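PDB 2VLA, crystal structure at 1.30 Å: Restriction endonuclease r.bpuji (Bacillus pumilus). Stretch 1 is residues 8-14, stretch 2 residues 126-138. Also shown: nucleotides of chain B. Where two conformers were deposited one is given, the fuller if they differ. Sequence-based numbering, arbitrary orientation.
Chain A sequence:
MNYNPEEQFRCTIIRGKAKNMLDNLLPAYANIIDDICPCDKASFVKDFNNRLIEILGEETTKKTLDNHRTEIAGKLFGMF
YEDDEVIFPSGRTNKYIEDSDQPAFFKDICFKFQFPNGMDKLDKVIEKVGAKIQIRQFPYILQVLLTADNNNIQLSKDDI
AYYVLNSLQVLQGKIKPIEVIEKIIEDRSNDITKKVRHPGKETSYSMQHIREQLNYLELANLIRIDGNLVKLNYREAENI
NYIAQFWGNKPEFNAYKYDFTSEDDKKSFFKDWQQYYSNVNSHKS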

# COMPACT_ATOMS: atom_id res chain seq x y z
N GLN A 8 -7.61 -17.68 -5.23
CA GLN A 8 -6.52 -16.89 -4.69
C GLN A 8 -5.86 -16.08 -5.79
O GLN A 8 -5.85 -16.48 -6.94
CB GLN A 8 -5.48 -17.83 -4.03
CG GLN A 8 -5.96 -18.50 -2.74
CD GLN A 8 -5.86 -17.57 -1.53
OE1 GLN A 8 -4.77 -17.19 -1.12
NE2 GLN A 8 -7.01 -17.20 -0.95
N PHE A 9 -5.29 -14.93 -5.41
CA PHE A 9 -4.71 -14.03 -6.39
C PHE A 9 -3.63 -13.18 -5.76
O PHE A 9 -3.91 -12.42 -4.85
CB PHE A 9 -5.81 -13.13 -7.00
CG PHE A 9 -5.31 -12.18 -8.09
CD1 PHE A 9 -4.78 -10.95 -7.75
CD2 PHE A 9 -5.38 -12.53 -9.42
CE1 PHE A 9 -4.32 -10.09 -8.73
CE2 PHE A 9 -4.93 -11.67 -10.40
CZ PHE A 9 -4.39 -10.45 -10.05
N ARG A 10 -2.39 -13.37 -6.21
CA ARG A 10 -1.27 -12.60 -5.69
C ARG A 10 -1.34 -11.17 -6.20
O ARG A 10 -1.34 -10.94 -7.42
CB ARG A 10 0.05 -13.26 -6.09
CG ARG A 10 1.29 -12.55 -5.54
CD ARG A 10 2.55 -13.33 -5.80
NE ARG A 10 3.69 -12.71 -5.16
CZ ARG A 10 4.55 -11.87 -5.73
NH1 ARG A 10 4.41 -11.51 -6.98
NH2 ARG A 10 5.59 -11.40 -5.04
N CYS A 11 -1.41 -10.23 -5.28
CA CYS A 11 -1.64 -8.84 -5.60
C CYS A 11 -0.66 -7.98 -4.80
O CYS A 11 -0.88 -7.68 -3.64
CB CYS A 11 -3.13 -8.45 -5.30
SG CYS A 11 -3.62 -6.85 -5.84
N THR A 12 0.45 -7.65 -5.43
CA THR A 12 1.57 -7.09 -4.68
C THR A 12 1.46 -5.60 -4.48
O THR A 12 0.64 -4.89 -5.17
CB THR A 12 2.93 -7.38 -5.35
OG1 THR A 12 2.96 -6.78 -6.64
CG2 THR A 12 3.18 -8.85 -5.47
N ILE A 13 2.27 -5.12 -3.51
CA ILE A 13 2.69 -3.75 -3.47
C ILE A 13 4.21 -3.74 -3.58
O ILE A 13 4.86 -4.79 -3.44
CB ILE A 13 2.23 -3.02 -2.18
CG1 ILE A 13 2.88 -3.63 -0.92
CG2 ILE A 13 0.68 -3.04 -2.07
CD1 ILE A 13 2.96 -2.68 0.24
N ILE A 14 4.77 -2.59 -3.86
CA ILE A 14 6.20 -2.38 -4.01
C ILE A 14 6.90 -2.87 -2.76
O ILE A 14 6.41 -2.72 -1.64
CB ILE A 14 6.50 -0.90 -4.30
CG1 ILE A 14 6.16 -0.59 -5.78
CG2 ILE A 14 7.97 -0.53 -3.97
CD1 ILE A 14 6.13 0.85 -6.11
P DC B 7 7.16 -10.22 -9.48
OP1 DC B 7 6.70 -11.25 -10.43
OP2 DC B 7 6.21 -9.74 -8.46
O5' DC B 7 8.48 -10.68 -8.71
C5' DC B 7 9.56 -11.26 -9.43
C4' DC B 7 10.75 -11.49 -8.52
O4' DC B 7 11.32 -10.21 -8.10
C3' DC B 7 10.44 -12.21 -7.20
O3' DC B 7 11.46 -13.15 -6.93
C2' DC B 7 10.51 -11.11 -6.15
C1' DC B 7 11.63 -10.29 -6.72
N1 DC B 7 11.80 -8.91 -6.24
C2 DC B 7 13.09 -8.40 -6.14
O2 DC B 7 14.04 -9.15 -6.38
N3 DC B 7 13.27 -7.12 -5.74
C4 DC B 7 12.20 -6.35 -5.53
N4 DC B 7 12.39 -5.09 -5.16
C5 DC B 7 10.88 -6.86 -5.64
C6 DC B 7 10.72 -8.13 -5.98
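Stretch 2, residues 126-138: IEKVGAKIQIRQF

Residues 8-14 run as an extended segment without regular helix or strand, and residues 126-138 pack against it as the end of one helix, a turn and the start of another. The first helix, which begins earlier in the chain, closes with a Schellman motif: Lys132 takes a positive phi (64°), Lys132 N bonds to Val129 O at 3.0 Å, and Ile133 N reaches back to Lys128 O at 3.2 Å. The chain then continues through a loop to Arg136, the N-cap residue of the next helix. At the helix end the two stretches run in opposite senses, since Phe9 lies nearest Ala131 (CA to CA 9.0 Å) and Cys11 nearest Lys128 (CA to CA 7.7 Å). The contact is compact, burying 315 Å² in total, and no backbone-to-backbone hydrogen bond spans it.

Gln8 remains out of reach of stretch 2. Phe9, by contrast, directs its CA-to-CB bond toward the helix end and, with chi1 at t, places its ring among four residues. Phe9 CE2 lies 3.7 Å from Ala131 CB, while Phe9 CE1 approaches Ile133 CD1 to 2.9 Å, a very short distance for two carbon atoms; Ile133 was deposited in two conformers, and this distance belongs to the one given. Lys128 meets the ring at its edge, with Lys128 CG 4.2 Å from Phe9 CE1. The turn thus brings Ile133 back to the same ring that Ala131 touches from the end of the helix.

The CA-to-CB bond of Arg10 points sideways, and the residue takes no part in this packing. Its extended side chain instead reaches the DNA, where Arg10 NH1 donates a nearly linear hydrogen bond to OP2 of DC7 in chain B at 2.9 Å.

Cys11 turns toward stretch 2 again. Cys11 SG lies 3.6 Å from Lys128 CE and 4.2 Å from Ile133 CD1, so the buried thiol borders both the aliphatic part of the lysine and the isoleucine that packs on Phe9.

The CA-to-CB bond of Thr12 points away from stretch 2, yet its backbone supplies the polar link between the stretches: Lys128 NZ donates a hydrogen bond to Thr12 O at 3.0 Å. The CA-to-CB bond of Lys128 points sideways to stretch 1, but its extended side chain, with chi2 to chi4 all at t, carries the amino group past Phe9 and Cys11 to this carbonyl.

Ile13 marks the far limit of the contact, where Ile13 CG2 stands 4.5 Å from Gln137 NE2 in the first turn of the second helix. Ile14 lies beyond reach.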

# COMPACT_ATOMS: atom_id res chain seq x y z
N ILE A 126 -2.41 -4.40 -16.06
CA ILE A 126 -3.28 -5.08 -16.98
C ILE A 126 -3.81 -6.39 -16.38
O ILE A 126 -4.95 -6.73 -16.55
CB ILE A 126 -2.55 -5.33 -18.33
CG1 ILE A 126 -2.35 -4.00 -19.06
CG2 ILE A 126 -3.31 -6.33 -19.20
CD1 ILE A 126 -1.45 -4.08 -20.29
N GLU A 127 -2.96 -7.11 -15.66
CA GLU A 127 -3.39 -8.33 -14.98
C GLU A 127 -4.49 -8.03 -13.94
O GLU A 127 -5.50 -8.73 -13.87
CB GLU A 127 -2.21 -9.03 -14.30
CG GLU A 127 -1.27 -9.76 -15.26
CD GLU A 127 -0.04 -10.32 -14.57
OE1 GLU A 127 -0.05 -10.44 -13.33
OE2 GLU A 127 0.94 -10.66 -15.28
N LYS A 128 -4.29 -6.99 -13.14
CA LYS A 128 -5.21 -6.68 -12.07
C LYS A 128 -6.53 -6.16 -12.63
O LYS A 128 -7.60 -6.56 -12.19
CB LYS A 128 -4.58 -5.69 -11.09
CG LYS A 128 -3.47 -6.32 -10.29
CD LYS A 128 -2.78 -5.37 -9.34
CE LYS A 128 -1.55 -6.03 -8.71
NZ LYS A 128 -0.81 -5.14 -7.80
N VAL A 129 -6.45 -5.32 -13.65
CA VAL A 129 -7.64 -4.86 -14.35
C VAL A 129 -8.36 -6.05 -15.02
O VAL A 129 -9.61 -6.17 -14.97
CB VAL A 129 -7.28 -3.78 -15.38
CG1 VAL A 129 -8.41 -3.59 -16.37
CG2 VAL A 129 -6.94 -2.46 -14.67
N GLY A 130 -7.59 -6.96 -15.61
CA GLY A 130 -8.18 -8.15 -16.28
C GLY A 130 -8.93 -9.03 -15.29
O GLY A 130 -9.90 -9.69 -15.64
N ALA A 131 -8.47 -9.02 -14.04
CA ALA A 131 -9.08 -9.82 -12.98
C ALA A 131 -10.25 -9.08 -12.27
O ALA A 131 -10.85 -9.61 -11.35
CB ALA A 131 -8.00 -10.23 -11.95
N LYS A 132 -10.52 -7.85 -12.71
CA LYS A 132 -11.61 -7.05 -12.16
C LYS A 132 -11.38 -6.73 -10.69
O LYS A 132 -12.30 -6.63 -9.92
CB LYS A 132 -12.93 -7.78 -12.34
CG LYS A 132 -13.28 -8.05 -13.83
N ILE A 133 -10.14 -6.53 -10.32
CA ILE A 133 -9.85 -6.15 -8.96
C ILE A 133 -10.24 -4.68 -8.74
O ILE A 133 -10.02 -3.83 -9.61
CB ILE A 133 -8.37 -6.42 -8.62
CG1 ILE A 133 -8.11 -7.94 -8.55
CG2 ILE A 133 -8.00 -5.76 -7.29
CD1 ILE A 133 -6.62 -8.33 -8.36
N GLN A 134 -10.89 -4.41 -7.60
CA GLN A 134 -11.28 -3.03 -7.22
C GLN A 134 -11.59 -2.98 -5.75
O GLN A 134 -12.60 -3.48 -5.29
CB GLN A 134 -12.48 -2.49 -8.04
CG GLN A 134 -13.41 -3.46 -8.55
CD GLN A 134 -14.53 -2.80 -9.37
OE1 GLN A 134 -14.59 -1.56 -9.51
NE2 GLN A 134 -15.43 -3.62 -9.90
N ILE A 135 -10.66 -2.41 -4.98
CA ILE A 135 -10.79 -2.40 -3.55
C ILE A 135 -9.94 -1.30 -2.92
O ILE A 135 -8.84 -0.99 -3.40
CB ILE A 135 -10.39 -3.78 -2.95
CG1 ILE A 135 -10.90 -3.92 -1.52
CG2 ILE A 135 -8.86 -3.98 -3.03
CD1 ILE A 135 -12.41 -4.15 -1.43
N ARG A 136 -10.45 -0.72 -1.85
CA ARG A 136 -9.65 0.09 -0.94
C ARG A 136 -9.27 -0.80 0.22
O ARG A 136 -10.05 -1.01 1.14
CB ARG A 136 -10.48 1.28 -0.42
CG ARG A 136 -11.12 2.15 -1.50
CD ARG A 136 -11.77 3.35 -0.88
NE ARG A 136 -12.54 4.11 -1.84
CZ ARG A 136 -12.75 5.41 -1.76
NH1 ARG A 136 -12.22 6.11 -0.76
NH2 ARG A 136 -13.51 6.01 -2.66
N GLN A 137 -8.05 -1.36 0.18
CA GLN A 137 -7.77 -2.50 1.04
C GLN A 137 -7.61 -2.13 2.51
O GLN A 137 -7.94 -2.92 3.38
CB GLN A 137 -6.54 -3.30 0.55
CG GLN A 137 -5.16 -2.65 0.77
CD GLN A 137 -4.70 -1.79 -0.39
OE1 GLN A 137 -5.50 -1.09 -1.04
NE2 GLN A 137 -3.40 -1.80 -0.64
N PHE A 138 -7.20 -0.91 2.80
CA PHE A 138 -7.00 -0.55 4.21
C PHE A 138 -8.31 -0.26 4.97
O PHE A 138 -8.55 -0.81 6.03
CB PHE A 138 -5.96 0.57 4.35
CG PHE A 138 -4.57 0.10 4.02
CD1 PHE A 138 -3.95 -0.82 4.82
CD2 PHE A 138 -3.94 0.49 2.89
CE1 PHE A 138 -2.63 -1.31 4.52
CE2 PHE A 138 -2.65 0.02 2.56
CZ PHE A 138 -2.01 -0.89 3.40